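PDB 3III: CocE/NonD family hydrolase from Staphylococcus aureus subsp. aureus COL, which probably hydrolyses ester or amide bonds as an alpha/beta-hydrolase related to X-Pro dipeptidyl-peptidases, its natural substrate being unknown. Local coordinates for residues V31-Q36 and Y304-L309; F102-S107 and V120-L125; L135-K140 and R215-G220; T211-F216 and D443-E448. All blocks are in the same frame, centred on the assembly; numbering follows the deposited sequence.

Contact 1: residues V31-Q36 and Y304-L309; sequences VQYGNQ and YARENL
Gln-32 O takes a hydrogen bond from a water at 2.7 Å, and the same water accepts from Arg-306 NH2 at 2.9 Å. This bridge ties the hairpin turn between strands 22-30 and 36-47, at the edge of the main alpha/beta-hydrolase sheet, to the first turn of helix 306-319. A second water, lying in the guanidinium plane like the first, connects Arg-306 NH1 to Tyr-33 OH, while NE forms a salt bridge with Glu-310. Three N-H groups of the guanidinium are thus engaged, which fixes its rotation. One face of the group is covered by Gln-32 CG, 3.5 Å above its plane. The amide of Gln-32 stands nearly upright to the guanidinium, at 83°, because the chain bends at chi2 (87°) and carries NE2 away toward the helix. Gln-32 CB, which also nears the guanidinium, sits over the centre of the Tyr-33 ring, whose plane is steeply inclined to that of the guanidinium, at 75°. Phe-112 of helix 110-113 touches Gln-32, Tyr-33 and Leu-309 alike. A third water accepts from Gln-32 NE2 and donates to Tyr-304 O, and NE2 also lies tightly against the methyl Leu-309 CD1, 3.2 Å away.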
loop_
_atom_site.group_PDB
_atom_site.type_symbol
_atom_site.label_atom_id
_atom_site.label_comp_id
_atom_site.label_asym_id
_atom_site.label_seq_id
_atom_site.Cartn_x
_atom_site.Cartn_y
_atom_site.Cartn_z
ATOM N N VAL A 31 -20.432 15.826 2.120
ATOM C CA VAL A 31 -19.311 16.726 2.433
ATOM C C VAL A 31 -19.216 17.888 1.412
ATOM O O VAL A 31 -18.812 18.995 1.755
ATOM C CB VAL A 31 -17.993 15.822 2.465
ATOM C CG1 VAL A 31 -16.716 16.590 2.222
ATOM C CG2 VAL A 31 -17.975 15.090 3.786
ATOM N N GLN A 32 -19.516 17.583 0.140
ATOM C CA GLN A 32 -19.364 18.519 -0.958
ATOM C C GLN A 32 -20.664 19.240 -1.302
ATOM O O GLN A 32 -20.654 20.383 -1.702
ATOM C CB GLN A 32 -18.882 17.748 -2.205
ATOM C CG GLN A 32 -17.581 16.993 -1.947
ATOM C CD GLN A 32 -17.719 15.586 -1.354
ATOM O OE1 GLN A 32 -18.829 14.986 -1.310
ATOM N NE2 GLN A 32 -16.560 15.036 -0.898
ATOM N N TYR A 33 -21.794 18.535 -1.166
ATOM C CA TYR A 33 -23.025 18.926 -1.794
ATOM C C TYR A 33 -24.234 19.056 -0.848
ATOM O O TYR A 33 -25.383 18.941 -1.277
ATOM C CB TYR A 33 -23.378 17.926 -2.912
ATOM C CG TYR A 33 -22.244 17.647 -3.890
ATOM C CD1 TYR A 33 -21.636 18.698 -4.593
ATOM C CD2 TYR A 33 -21.784 16.342 -4.118
ATOM C CE1 TYR A 33 -20.650 18.469 -5.488
ATOM C CE2 TYR A 33 -20.802 16.095 -5.051
ATOM C CZ TYR A 33 -20.215 17.144 -5.713
ATOM O OH TYR A 33 -19.219 16.897 -6.652
ATOM N N GLY A 34 -23.978 19.233 0.429
ATOM C CA GLY A 34 -25.042 19.496 1.401
ATOM C C GLY A 34 -25.998 18.301 1.600
ATOM O O GLY A 34 -25.611 17.145 1.453
ATOM N N ASN A 35 -27.254 18.581 1.944
ATOM C CA ASN A 35 -28.217 17.505 2.153
ATOM C C ASN A 35 -28.716 16.907 0.829
ATOM O O ASN A 35 -29.417 17.581 0.045
ATOM C CB ASN A 35 -29.404 17.985 2.933
ATOM C CG ASN A 35 -29.064 18.293 4.366
ATOM O OD1 ASN A 35 -27.946 18.038 4.816
ATOM N ND2 ASN A 35 -29.980 18.927 5.054
ATOM N N GLN A 36 -28.383 15.644 0.601
ATOM C CA GLN A 36 -28.660 15.014 -0.697
ATOM C C GLN A 36 -29.581 13.808 -0.579
ATOM O O GLN A 36 -29.223 12.795 0.032
ATOM C CB GLN A 36 -27.334 14.585 -1.335
ATOM C CG GLN A 36 -26.529 15.750 -1.843
ATOM C CD GLN A 36 -27.106 16.375 -3.069
ATOM O OE1 GLN A 36 -27.745 15.687 -3.846
ATOM N NE2 GLN A 36 -26.910 17.689 -3.247
ATOM N N TYR A 304 -9.742 11.120 0.149
ATOM C CA TYR A 304 -10.968 11.895 0.309
ATOM C C TYR A 304 -10.776 13.370 0.059
ATOM O O TYR A 304 -11.737 14.109 0.058
ATOM C CB TYR A 304 -11.497 11.704 1.738
ATOM C CG TYR A 304 -12.114 10.331 1.933
ATOM C CD1 TYR A 304 -13.206 9.936 1.200
ATOM C CD2 TYR A 304 -11.564 9.430 2.832
ATOM C CE1 TYR A 304 -13.760 8.635 1.338
ATOM C CE2 TYR A 304 -12.111 8.187 3.019
ATOM C CZ TYR A 304 -13.205 7.776 2.269
ATOM O OH TYR A 304 -13.695 6.510 2.484
ATOM N N ALA A 305 -9.550 13.807 -0.187
ATOM C CA ALA A 305 -9.299 15.214 -0.483
ATOM C C ALA A 305 -10.024 15.578 -1.762
ATOM O O ALA A 305 -10.034 14.802 -2.742
ATOM C CB ALA A 305 -7.770 15.470 -0.692
ATOM N N ARG A 306 -10.619 16.761 -1.789
ATOM C CA ARG A 306 -11.442 17.160 -2.931
ATOM C C ARG A 306 -10.680 17.063 -4.282
ATOM O O ARG A 306 -11.251 16.591 -5.253
ATOM C CB ARG A 306 -12.017 18.565 -2.730
ATOM C CG ARG A 306 -13.019 19.048 -3.843
ATOM C CD ARG A 306 -14.247 18.133 -3.931
ATOM N NE ARG A 306 -15.289 18.670 -4.793
ATOM C CZ ARG A 306 -16.161 19.611 -4.441
ATOM N NH1 ARG A 306 -17.096 20.012 -5.339
ATOM N NH2 ARG A 306 -16.137 20.128 -3.213
ATOM N N GLU A 307 -9.411 17.496 -4.359
ATOM C CA GLU A 307 -8.731 17.382 -5.640
ATOM C C GLU A 307 -8.616 15.953 -6.119
ATOM O O GLU A 307 -8.628 15.746 -7.332
ATOM C CB GLU A 307 -7.343 18.039 -5.663
ATOM C CG GLU A 307 -6.386 17.469 -4.744
ATOM C CD GLU A 307 -4.972 18.089 -4.947
ATOM O OE1 GLU A 307 -4.858 19.205 -5.467
ATOM O OE2 GLU A 307 -4.000 17.419 -4.564
ATOM N N ASN A 308 -8.481 14.976 -5.188
ATOM C CA ASN A 308 -8.356 13.578 -5.612
ATOM C C ASN A 308 -9.684 12.943 -5.917
ATOM O O ASN A 308 -9.781 12.065 -6.814
ATOM C CB ASN A 308 -7.479 12.793 -4.599
ATOM C CG ASN A 308 -6.016 13.249 -4.657
ATOM O OD1 ASN A 308 -5.533 13.604 -5.731
ATOM N ND2 ASN A 308 -5.352 13.340 -3.508
ATOM N N LEU A 309 -10.754 13.403 -5.248
ATOM C CA LEU A 309 -12.105 12.981 -5.666
ATOM C C LEU A 309 -12.375 13.494 -7.081
ATOM O O LEU A 309 -12.980 12.818 -7.881
ATOM C CB LEU A 309 -13.182 13.458 -4.669
ATOM C CG LEU A 309 -13.091 12.874 -3.266
ATOM C CD1 LEU A 309 -14.211 13.479 -2.338
ATOM C CD2 LEU A 309 -13.198 11.378 -3.324
HETATM O O HOH W 1 -18.345 21.658 -2.100
HETATM O O HOH W 2 -14.012 16.323 -0.623
HETATM O O HOH W 3 -17.656 18.748 -7.797
#

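Contact 2: residues F102-S107 and V120-L125; sequences FTPEES and VVKVAL
Lys-122, Ser-107 and Pro-104 supply nearly all of the buried surface, where a type II beta turn, Pro-104 to Ser-107, faces strand 119-124 of the alpha/beta-hydrolase sheet. Lys-122 leaves the strand with CG anti to its own N (chi1 -179°), then bends at chi2 and chi3, and its amine NZ donates to Ser-107 OG over 2.8 Å. Two further acceptors, Asp-74 OD2 through a salt bridge and Ser-72 OG, hold the same nitrogen, so this buried charge has at least three partners and is probably compensated mainly by the aspartate. The methylene CD of Lys-122 passes Pro-104 CG at 4.4 Å, a loose apolar touch. Leu-171 of helix 170-179 lies against both Lys-122 and Ser-107, and the backbone of Glu-106 hydrogen-bonds to that of Val-168, next to the strand-helix junction that carries the nucleophile elbow in this fold. Ser-107 relays the contact into the turn: Pro-104 O accepts both Ser-107 N at 3.0 Å and Ser-107 OG at 2.8 Å, the hydroxyl approaching from above the carbonyl plane, 52° out of it.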
loop_
_atom_site.group_PDB
_atom_site.type_symbol
_atom_site.label_atom_id
_atom_site.label_comp_id
_atom_site.label_asym_id
_atom_site.label_seq_id
_atom_site.Cartn_x
_atom_site.Cartn_y
_atom_site.Cartn_z
ATOM N N PHE A 102 -22.460 7.796 5.654
ATOM C CA PHE A 102 -22.825 6.571 4.909
ATOM C C PHE A 102 -21.595 5.995 4.154
ATOM O O PHE A 102 -21.725 5.363 3.098
ATOM C CB PHE A 102 -23.973 6.876 3.955
ATOM C CG PHE A 102 -25.314 7.092 4.653
ATOM C CD1 PHE A 102 -26.168 6.039 4.853
ATOM C CD2 PHE A 102 -25.670 8.335 5.130
ATOM C CE1 PHE A 102 -27.376 6.217 5.494
ATOM C CE2 PHE A 102 -26.877 8.525 5.778
ATOM C CZ PHE A 102 -27.723 7.479 5.974
ATOM N N THR A 103 -20.412 6.252 4.698
ATOM C CA THR A 103 -19.144 5.864 4.115
ATOM C C THR A 103 -18.314 5.041 5.132
ATOM O O THR A 103 -17.626 5.606 5.965
ATOM C CB THR A 103 -18.304 7.087 3.743
ATOM O OG1 THR A 103 -19.085 8.026 2.995
ATOM C CG2 THR A 103 -17.084 6.671 2.934
ATOM N N PRO A 104 -18.391 3.697 5.054
ATOM C CA PRO A 104 -17.463 2.871 5.783
ATOM C C PRO A 104 -16.051 3.252 5.368
ATOM O O PRO A 104 -15.798 3.616 4.224
ATOM C CB PRO A 104 -17.813 1.434 5.350
ATOM C CG PRO A 104 -19.298 1.547 4.850
ATOM C CD PRO A 104 -19.323 2.913 4.210
ATOM N N GLU A 105 -15.131 3.140 6.308
ATOM C CA GLU A 105 -13.776 3.649 6.108
ATOM C C GLU A 105 -13.159 3.170 4.818
ATOM O O GLU A 105 -13.158 1.998 4.526
ATOM C CB GLU A 105 -12.899 3.231 7.291
ATOM C CG GLU A 105 -13.144 4.121 8.559
ATOM C CD GLU A 105 -14.305 3.697 9.525
ATOM O OE1 GLU A 105 -15.218 2.876 9.177
ATOM O OE2 GLU A 105 -14.264 4.230 10.670
ATOM N N GLU A 106 -12.669 4.091 4.011
ATOM C CA GLU A 106 -11.929 3.728 2.816
ATOM C C GLU A 106 -12.776 3.530 1.585
ATOM O O GLU A 106 -12.241 3.295 0.491
ATOM N N SER A 107 -14.094 3.586 1.761
ATOM C CA SER A 107 -15.046 3.339 0.714
ATOM C C SER A 107 -15.340 4.626 -0.070
ATOM O O SER A 107 -15.225 5.738 0.449
ATOM C CB SER A 107 -16.407 2.868 1.292
ATOM O OG SER A 107 -16.263 1.799 2.193
ATOM N N VAL A 120 -23.614 3.871 -6.301
ATOM C CA VAL A 120 -22.591 3.260 -5.460
ATOM C C VAL A 120 -23.089 1.929 -4.875
ATOM O O VAL A 120 -24.162 1.878 -4.238
ATOM C CB VAL A 120 -22.063 4.214 -4.348
ATOM C CG1 VAL A 120 -21.057 3.481 -3.435
ATOM C CG2 VAL A 120 -21.385 5.519 -4.956
ATOM N N VAL A 121 -22.313 0.851 -5.084
ATOM C CA VAL A 121 -22.675 -0.466 -4.510
ATOM C C VAL A 121 -21.610 -0.811 -3.524
ATOM O O VAL A 121 -20.411 -0.719 -3.828
ATOM C CB VAL A 121 -22.774 -1.605 -5.554
ATOM C CG1 VAL A 121 -23.045 -2.942 -4.854
ATOM C CG2 VAL A 121 -23.812 -1.286 -6.676
ATOM N N LYS A 122 -22.030 -1.170 -2.311
ATOM C CA LYS A 122 -21.088 -1.528 -1.226
ATOM C C LYS A 122 -21.278 -2.992 -0.946
ATOM O O LYS A 122 -22.377 -3.418 -0.603
ATOM C CB LYS A 122 -21.364 -0.703 0.045
ATOM C CG LYS A 122 -20.414 -1.010 1.180
ATOM C CD LYS A 122 -19.021 -0.345 0.941
ATOM C CE LYS A 122 -17.941 -1.210 1.584
ATOM N NZ LYS A 122 -16.585 -0.842 1.301
ATOM N N VAL A 123 -20.211 -3.764 -1.100
ATOM C CA VAL A 123 -20.259 -5.216 -1.067
ATOM C C VAL A 123 -19.614 -5.725 0.217
ATOM O O VAL A 123 -18.480 -5.354 0.549
ATOM C CB VAL A 123 -19.523 -5.855 -2.273
ATOM C CG1 VAL A 123 -19.609 -7.388 -2.190
ATOM C CG2 VAL A 123 -20.115 -5.304 -3.561
ATOM N N ALA A 124 -20.377 -6.557 0.933
ATOM C CA ALA A 124 -19.845 -7.406 1.977
ATOM C C ALA A 124 -19.435 -8.739 1.358
ATOM O O ALA A 124 -20.275 -9.511 0.919
ATOM C CB ALA A 124 -20.875 -7.603 3.088
ATOM N N LEU A 125 -18.122 -9.014 1.318
ATOM C CA LEU A 125 -17.622 -10.245 0.709
ATOM C C LEU A 125 -17.929 -11.423 1.625
ATOM O O LEU A 125 -18.355 -11.256 2.799
ATOM C CB LEU A 125 -16.128 -10.152 0.336
ATOM C CG LEU A 125 -15.874 -9.151 -0.809
ATOM C CD1 LEU A 125 -14.376 -8.670 -0.868
ATOM C CD2 LEU A 125 -16.327 -9.742 -2.109
#

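Contact 3: residues L135-K140 and R215-G220; sequences LSPWSK and RFWTQG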
loop_
_atom_site.group_PDB
_atom_site.type_symbol
_atom_site.label_atom_id
_atom_site.label_comp_id
_atom_site.label_asym_id
_atom_site.label_seq_id
_atom_site.Cartn_x
_atom_site.Cartn_y
_atom_site.Cartn_z
ATOM N N LEU A 135 -14.026 -17.105 4.934
ATOM C CA LEU A 135 -13.456 -15.763 4.849
ATOM C C LEU A 135 -11.970 -15.973 4.664
ATOM O O LEU A 135 -11.239 -16.219 5.633
ATOM C CB LEU A 135 -13.763 -14.938 6.122
ATOM C CG LEU A 135 -13.639 -13.393 6.011
ATOM C CD1 LEU A 135 -14.129 -12.767 7.358
ATOM C CD2 LEU A 135 -12.208 -12.940 5.666
ATOM N N SER A 136 -11.538 -15.903 3.406
ATOM C CA SER A 136 -10.146 -16.060 3.022
ATOM C C SER A 136 -9.683 -14.769 2.351
ATOM O O SER A 136 -9.845 -14.570 1.138
ATOM C CB SER A 136 -9.953 -17.265 2.102
ATOM O OG SER A 136 -8.582 -17.344 1.764
ATOM N N PRO A 137 -9.156 -13.842 3.135
ATOM C CA PRO A 137 -8.824 -12.514 2.621
ATOM C C PRO A 137 -7.797 -12.533 1.500
ATOM O O PRO A 137 -6.823 -13.253 1.581
ATOM C CB PRO A 137 -8.205 -11.806 3.820
ATOM C CG PRO A 137 -8.552 -12.591 4.986
ATOM C CD PRO A 137 -8.890 -13.965 4.570
ATOM N N TRP A 138 -8.014 -11.723 0.463
ATOM C CA TRP A 138 -6.973 -11.456 -0.533
ATOM C C TRP A 138 -6.562 -12.764 -1.192
ATOM O O TRP A 138 -5.371 -13.101 -1.280
ATOM C CB TRP A 138 -5.804 -10.694 0.135
ATOM C CG TRP A 138 -6.199 -9.414 0.752
ATOM C CD1 TRP A 138 -7.371 -8.736 0.523
ATOM C CD2 TRP A 138 -5.459 -8.598 1.685
ATOM N NE1 TRP A 138 -7.401 -7.593 1.242
ATOM C CE2 TRP A 138 -6.241 -7.473 1.961
ATOM C CE3 TRP A 138 -4.209 -8.705 2.306
ATOM C CZ2 TRP A 138 -5.824 -6.449 2.830
ATOM C CZ3 TRP A 138 -3.780 -7.660 3.172
ATOM C CH2 TRP A 138 -4.592 -6.573 3.436
ATOM N N SER A 139 -7.582 -13.499 -1.669
ATOM C CA SER A 139 -7.427 -14.757 -2.328
ATOM C C SER A 139 -8.166 -14.767 -3.659
ATOM O O SER A 139 -9.024 -13.947 -3.914
ATOM C CB SER A 139 -7.992 -15.872 -1.438
ATOM O OG SER A 139 -9.412 -15.702 -1.228
ATOM N N LYS A 140 -7.910 -15.778 -4.459
ATOM C CA LYS A 140 -8.601 -15.924 -5.697
ATOM C C LYS A 140 -10.077 -16.259 -5.472
ATOM O O LYS A 140 -10.915 -15.749 -6.184
ATOM C CB LYS A 140 -7.987 -17.031 -6.541
ATOM C CG LYS A 140 -8.661 -17.110 -7.943
ATOM C CD LYS A 140 -7.896 -18.055 -8.812
ATOM C CE LYS A 140 -8.496 -18.158 -10.171
ATOM N NZ LYS A 140 -7.775 -19.071 -11.010
ATOM N N ARG A 215 -0.546 -9.253 12.366
ATOM C CA ARG A 215 -1.257 -9.979 13.392
ATOM C C ARG A 215 -2.412 -9.171 13.950
ATOM O O ARG A 215 -3.488 -9.695 14.162
ATOM C CB ARG A 215 -0.305 -10.446 14.490
ATOM C CG ARG A 215 0.795 -11.325 13.978
ATOM C CD ARG A 215 1.738 -11.870 15.047
ATOM N NE ARG A 215 2.729 -12.736 14.393
ATOM C CZ ARG A 215 3.709 -13.362 15.018
ATOM N NH1 ARG A 215 3.894 -13.199 16.321
ATOM N NH2 ARG A 215 4.512 -14.157 14.334
ATOM N N PHE A 216 -2.213 -7.882 14.137
ATOM C CA PHE A 216 -3.284 -6.976 14.574
ATOM C C PHE A 216 -4.474 -6.986 13.577
ATOM O O PHE A 216 -5.673 -7.097 13.950
ATOM C CB PHE A 216 -2.681 -5.596 14.651
ATOM C CG PHE A 216 -3.691 -4.464 14.760
ATOM C CD1 PHE A 216 -4.329 -4.218 15.968
ATOM C CD2 PHE A 216 -3.936 -3.615 13.685
ATOM C CE1 PHE A 216 -5.224 -3.155 16.071
ATOM C CE2 PHE A 216 -4.796 -2.556 13.805
ATOM C CZ PHE A 216 -5.442 -2.343 15.001
ATOM N N TRP A 217 -4.114 -6.964 12.309
ATOM C CA TRP A 217 -5.059 -6.936 11.208
ATOM C C TRP A 217 -5.813 -8.257 11.186
ATOM O O TRP A 217 -7.058 -8.294 11.091
ATOM C CB TRP A 217 -4.276 -6.706 9.915
ATOM C CG TRP A 217 -5.049 -6.901 8.696
ATOM C CD1 TRP A 217 -5.980 -6.069 8.191
ATOM C CD2 TRP A 217 -4.965 -8.015 7.796
ATOM N NE1 TRP A 217 -6.509 -6.600 7.043
ATOM C CE2 TRP A 217 -5.900 -7.796 6.776
ATOM C CE3 TRP A 217 -4.203 -9.182 7.759
ATOM C CZ2 TRP A 217 -6.074 -8.681 5.710
ATOM C CZ3 TRP A 217 -4.377 -10.061 6.684
ATOM C CH2 TRP A 217 -5.309 -9.820 5.700
ATOM N N THR A 218 -5.062 -9.350 11.228
ATOM C CA THR A 218 -5.695 -10.656 11.200
ATOM C C THR A 218 -6.670 -10.824 12.362
ATOM O O THR A 218 -7.809 -11.259 12.169
ATOM C CB THR A 218 -4.686 -11.816 11.246
ATOM O OG1 THR A 218 -3.808 -11.723 10.126
ATOM C CG2 THR A 218 -5.479 -13.140 11.178
ATOM N N GLN A 219 -6.212 -10.495 13.566
ATOM C CA GLN A 219 -7.024 -10.592 14.766
ATOM C C GLN A 219 -8.279 -9.741 14.707
ATOM O O GLN A 219 -9.351 -10.148 15.171
ATOM C CB GLN A 219 -6.187 -10.244 16.005
ATOM C CG GLN A 219 -5.287 -11.391 16.268
ATOM C CD GLN A 219 -4.190 -11.102 17.246
ATOM O OE1 GLN A 219 -3.836 -9.938 17.525
ATOM N NE2 GLN A 219 -3.625 -12.160 17.763
ATOM N N GLY A 220 -8.127 -8.563 14.128
ATOM C CA GLY A 220 -9.225 -7.656 13.877
ATOM C C GLY A 220 -10.366 -8.252 13.040
ATOM O O GLY A 220 -11.543 -8.007 13.330
#
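Aromatic stacking between Trp-138 and Trp-217 carries most of this buried contact. Their six-membered rings form an offset stack, with centroids 4.4 Å apart and planes inclined by 21°. The indoles arrive from opposite directions and overlap mainly through their six-membered rings: Trp-217 CZ2 comes over the Trp-138 face, 3.4 Å from Trp-138 CH2. Trp-217 reaches out from the helix with CG anti to its N (chi1 169°). Apolar packing adds Pro-137, whose CB lies 4.0 Å from Trp-217 CH2. The polar interactions fix the partners rather than join them. Ser-139 OG donates to Ser-136 O at 2.7 Å and, as the N-cap of helix 140-154, also accepts from the backbone N of Glu-142; Trp-217 NE1 pairs with Tyr-76 OH. The side chain of Trp-217 is about 5 Å from a bound palmitic acid, which places the stack near the ligand. The stack joins the loop between strand 119-124 and helix 140-154 to helix 213-224, flanked by Leu-234 of helix 234-240 and by Tyr-170 and Val-173 of helix 170-179.

Contact 4: residues T211-F216 and D443-E448; sequences TGFYRF and DFNHIE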
loop_
_atom_site.group_PDB
_atom_site.type_symbol
_atom_site.label_atom_id
_atom_site.label_comp_id
_atom_site.label_asym_id
_atom_site.label_seq_id
_atom_site.Cartn_x
_atom_site.Cartn_y
_atom_site.Cartn_z
ATOM N N THR A 211 5.310 -9.188 13.198
ATOM C CA THR A 211 4.666 -9.578 14.449
ATOM C C THR A 211 3.722 -8.464 14.977
ATOM O O THR A 211 3.075 -8.583 16.059
ATOM C CB THR A 211 5.708 -9.878 15.488
ATOM O OG1 THR A 211 6.473 -8.695 15.766
ATOM C CG2 THR A 211 6.590 -11.029 15.030
ATOM N N GLY A 212 3.630 -7.400 14.208
ATOM C CA GLY A 212 2.791 -6.287 14.572
ATOM C C GLY A 212 1.534 -6.183 13.761
ATOM O O GLY A 212 0.614 -7.018 13.925
ATOM N N PHE A 213 1.505 -5.206 12.857
ATOM C CA PHE A 213 0.325 -4.939 12.037
ATOM C C PHE A 213 -0.363 -6.179 11.425
ATOM O O PHE A 213 -1.587 -6.340 11.549
ATOM C CB PHE A 213 0.596 -3.949 10.915
ATOM C CG PHE A 213 -0.607 -3.684 10.106
ATOM C CD1 PHE A 213 -1.579 -2.808 10.556
ATOM C CD2 PHE A 213 -0.806 -4.348 8.913
ATOM C CE1 PHE A 213 -2.745 -2.589 9.788
ATOM C CE2 PHE A 213 -1.934 -4.112 8.140
ATOM C CZ PHE A 213 -2.905 -3.233 8.582
ATOM N N TYR A 214 0.430 -7.068 10.824
ATOM C CA TYR A 214 -0.132 -8.295 10.214
ATOM C C TYR A 214 -1.033 -9.070 11.160
ATOM O O TYR A 214 -2.144 -9.533 10.782
ATOM C CB TYR A 214 0.979 -9.200 9.730
ATOM C CG TYR A 214 0.493 -10.521 9.146
ATOM C CD1 TYR A 214 -0.028 -10.575 7.850
ATOM C CD2 TYR A 214 0.515 -11.710 9.908
ATOM C CE1 TYR A 214 -0.483 -11.786 7.330
ATOM C CE2 TYR A 214 0.066 -12.903 9.419
ATOM C CZ TYR A 214 -0.411 -12.940 8.087
ATOM O OH TYR A 214 -0.855 -14.150 7.587
ATOM N N ARG A 215 -0.546 -9.253 12.366
ATOM C CA ARG A 215 -1.257 -9.979 13.392
ATOM C C ARG A 215 -2.412 -9.171 13.950
ATOM O O ARG A 215 -3.488 -9.695 14.162
ATOM C CB ARG A 215 -0.305 -10.446 14.490
ATOM C CG ARG A 215 0.795 -11.325 13.978
ATOM C CD ARG A 215 1.738 -11.870 15.047
ATOM N NE ARG A 215 2.729 -12.736 14.393
ATOM C CZ ARG A 215 3.709 -13.362 15.018
ATOM N NH1 ARG A 215 3.894 -13.199 16.321
ATOM N NH2 ARG A 215 4.512 -14.157 14.334
ATOM N N PHE A 216 -2.213 -7.882 14.137
ATOM C CA PHE A 216 -3.284 -6.976 14.574
ATOM C C PHE A 216 -4.474 -6.986 13.577
ATOM O O PHE A 216 -5.673 -7.097 13.950
ATOM C CB PHE A 216 -2.681 -5.596 14.651
ATOM C CG PHE A 216 -3.691 -4.464 14.760
ATOM C CD1 PHE A 216 -4.329 -4.218 15.968
ATOM C CD2 PHE A 216 -3.936 -3.615 13.685
ATOM C CE1 PHE A 216 -5.224 -3.155 16.071
ATOM C CE2 PHE A 216 -4.796 -2.556 13.805
ATOM C CZ PHE A 216 -5.442 -2.343 15.001
ATOM N N ASP A 443 5.310 8.290 7.422
ATOM C CA ASP A 443 5.837 6.938 7.274
ATOM C C ASP A 443 4.783 6.025 7.867
ATOM O O ASP A 443 3.734 6.472 8.325
ATOM C CB ASP A 443 7.197 6.857 7.985
ATOM C CG ASP A 443 8.118 5.757 7.456
ATOM O OD1 ASP A 443 7.656 4.752 6.873
ATOM O OD2 ASP A 443 9.341 5.910 7.664
ATOM N N PHE A 444 5.011 4.736 7.802
ATOM C CA PHE A 444 3.963 3.766 8.242
ATOM C C PHE A 444 3.983 3.577 9.786
ATOM O O PHE A 444 5.046 3.491 10.392
ATOM C CB PHE A 444 4.177 2.451 7.545
ATOM C CG PHE A 444 3.071 1.458 7.777
ATOM C CD1 PHE A 444 3.316 0.347 8.531
ATOM C CD2 PHE A 444 1.814 1.661 7.249
ATOM C CE1 PHE A 444 2.305 -0.611 8.726
ATOM C CE2 PHE A 444 0.815 0.759 7.450
ATOM C CZ PHE A 444 1.067 -0.367 8.228
ATOM N N ASN A 445 2.844 3.458 10.444
ATOM C CA ASN A 445 1.509 3.620 9.919
ATOM C C ASN A 445 0.999 4.958 10.471
ATOM O O ASN A 445 0.668 5.095 11.686
ATOM C CB ASN A 445 0.658 2.372 10.352
ATOM C CG ASN A 445 -0.741 2.385 9.807
ATOM O OD1 ASN A 445 -1.140 3.386 9.190
ATOM N ND2 ASN A 445 -1.535 1.319 10.071
ATOM N N HIS A 446 0.916 5.957 9.579
ATOM C CA HIS A 446 0.595 7.355 9.954
ATOM C C HIS A 446 1.488 7.879 11.087
ATOM O O HIS A 446 1.005 8.495 12.018
ATOM C CB HIS A 446 -0.888 7.529 10.314
ATOM C CG HIS A 446 -1.794 7.361 9.134
ATOM N ND1 HIS A 446 -2.030 6.130 8.564
ATOM C CD2 HIS A 446 -2.470 8.263 8.391
ATOM C CE1 HIS A 446 -2.807 6.295 7.506
ATOM N NE2 HIS A 446 -3.093 7.582 7.379
ATOM N N ILE A 447 2.771 7.555 11.031
ATOM C CA ILE A 447 3.737 8.176 11.938
ATOM C C ILE A 447 4.307 9.420 11.262
ATOM O O ILE A 447 4.264 9.539 10.054
ATOM C CB ILE A 447 4.877 7.216 12.401
ATOM C CG1 ILE A 447 5.816 6.809 11.234
ATOM C CG2 ILE A 447 4.246 5.999 13.116
ATOM C CD1 ILE A 447 7.073 5.926 11.759
ATOM N N GLU A 448 4.701 10.387 12.070
ATOM C CA GLU A 448 5.252 11.656 11.538
ATOM C C GLU A 448 6.749 11.801 11.765
ATOM O O GLU A 448 7.355 12.754 11.249
ATOM C CB GLU A 448 4.492 12.844 12.121
ATOM C CG GLU A 448 2.993 12.755 11.759
ATOM C CD GLU A 448 2.180 13.972 12.095
ATOM O OE1 GLU A 448 2.677 14.920 12.765
ATOM O OE2 GLU A 448 0.983 13.985 11.678
#
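A tight hairpin turn between strands 441-443 and 447-458, in the region matching the C-terminal non-catalytic domain, presents Phe-444 and Asn-445 to Phe-213 in the first turn of helix 213-224 in the hydrolase region. The two phenyl rings make a T-shaped stack: the edge of Phe-444 points at the face of Phe-213, with planes at 81° and centroids 5.7 Å apart. Phe-444 CZ is the touching atom, 4.2 Å from Phe-213 CG and offset toward the rim. Phe-444 is held by its own neighbour, since the peptide bond to Asn-445 is cis and Asn-445 CB sits over the centre of the Phe-444 ring, 3.2 Å above it. The Asn-445 amide stands steeply to the Phe-213 ring, with ND2 4.1 Å from Phe-213 CE1. That amide is fixed at both ends: ND2 bonds to Thr-529 O, while OD1 accepts His-446 ND1 at 3.0 Å, in the imidazole plane and almost straight (168°). The Phe-213 side chain also lies about 4 Å from a bound palmitic acid. Asp-443 and Ile-447 exchange reciprocal backbone bonds, and His-446, with a positive phi of 51°, shares the position facing Asp-443 with Ile-447, the geometry of a G1 beta bulge closing a hairpin.

How the contacts relate
Contacts 1 and 2 touch directly: Tyr-304 OH lies 2.7 Å from Ser-107 O, a probable hydrogen bond from the residues just ahead of helix 306-319 to the turn at 104-107. Contacts 3 and 4 share Arg-215 and Phe-216 and use overlapping parts of helix 213-224, their centres about 15 Å apart. The two pairs approach most closely between contacts 2 and 3, with nearest atoms about 6 Å apart and no touch. Bound palmitic acid touches Phe-216, common to contacts 3 and 4, but is about 11 Å from the Ser-107 side chain of contact 2. Contact 1 lies farther from contact 3, centres about 31 Å apart, though its nearest atoms come within about 10 Å of contact 4.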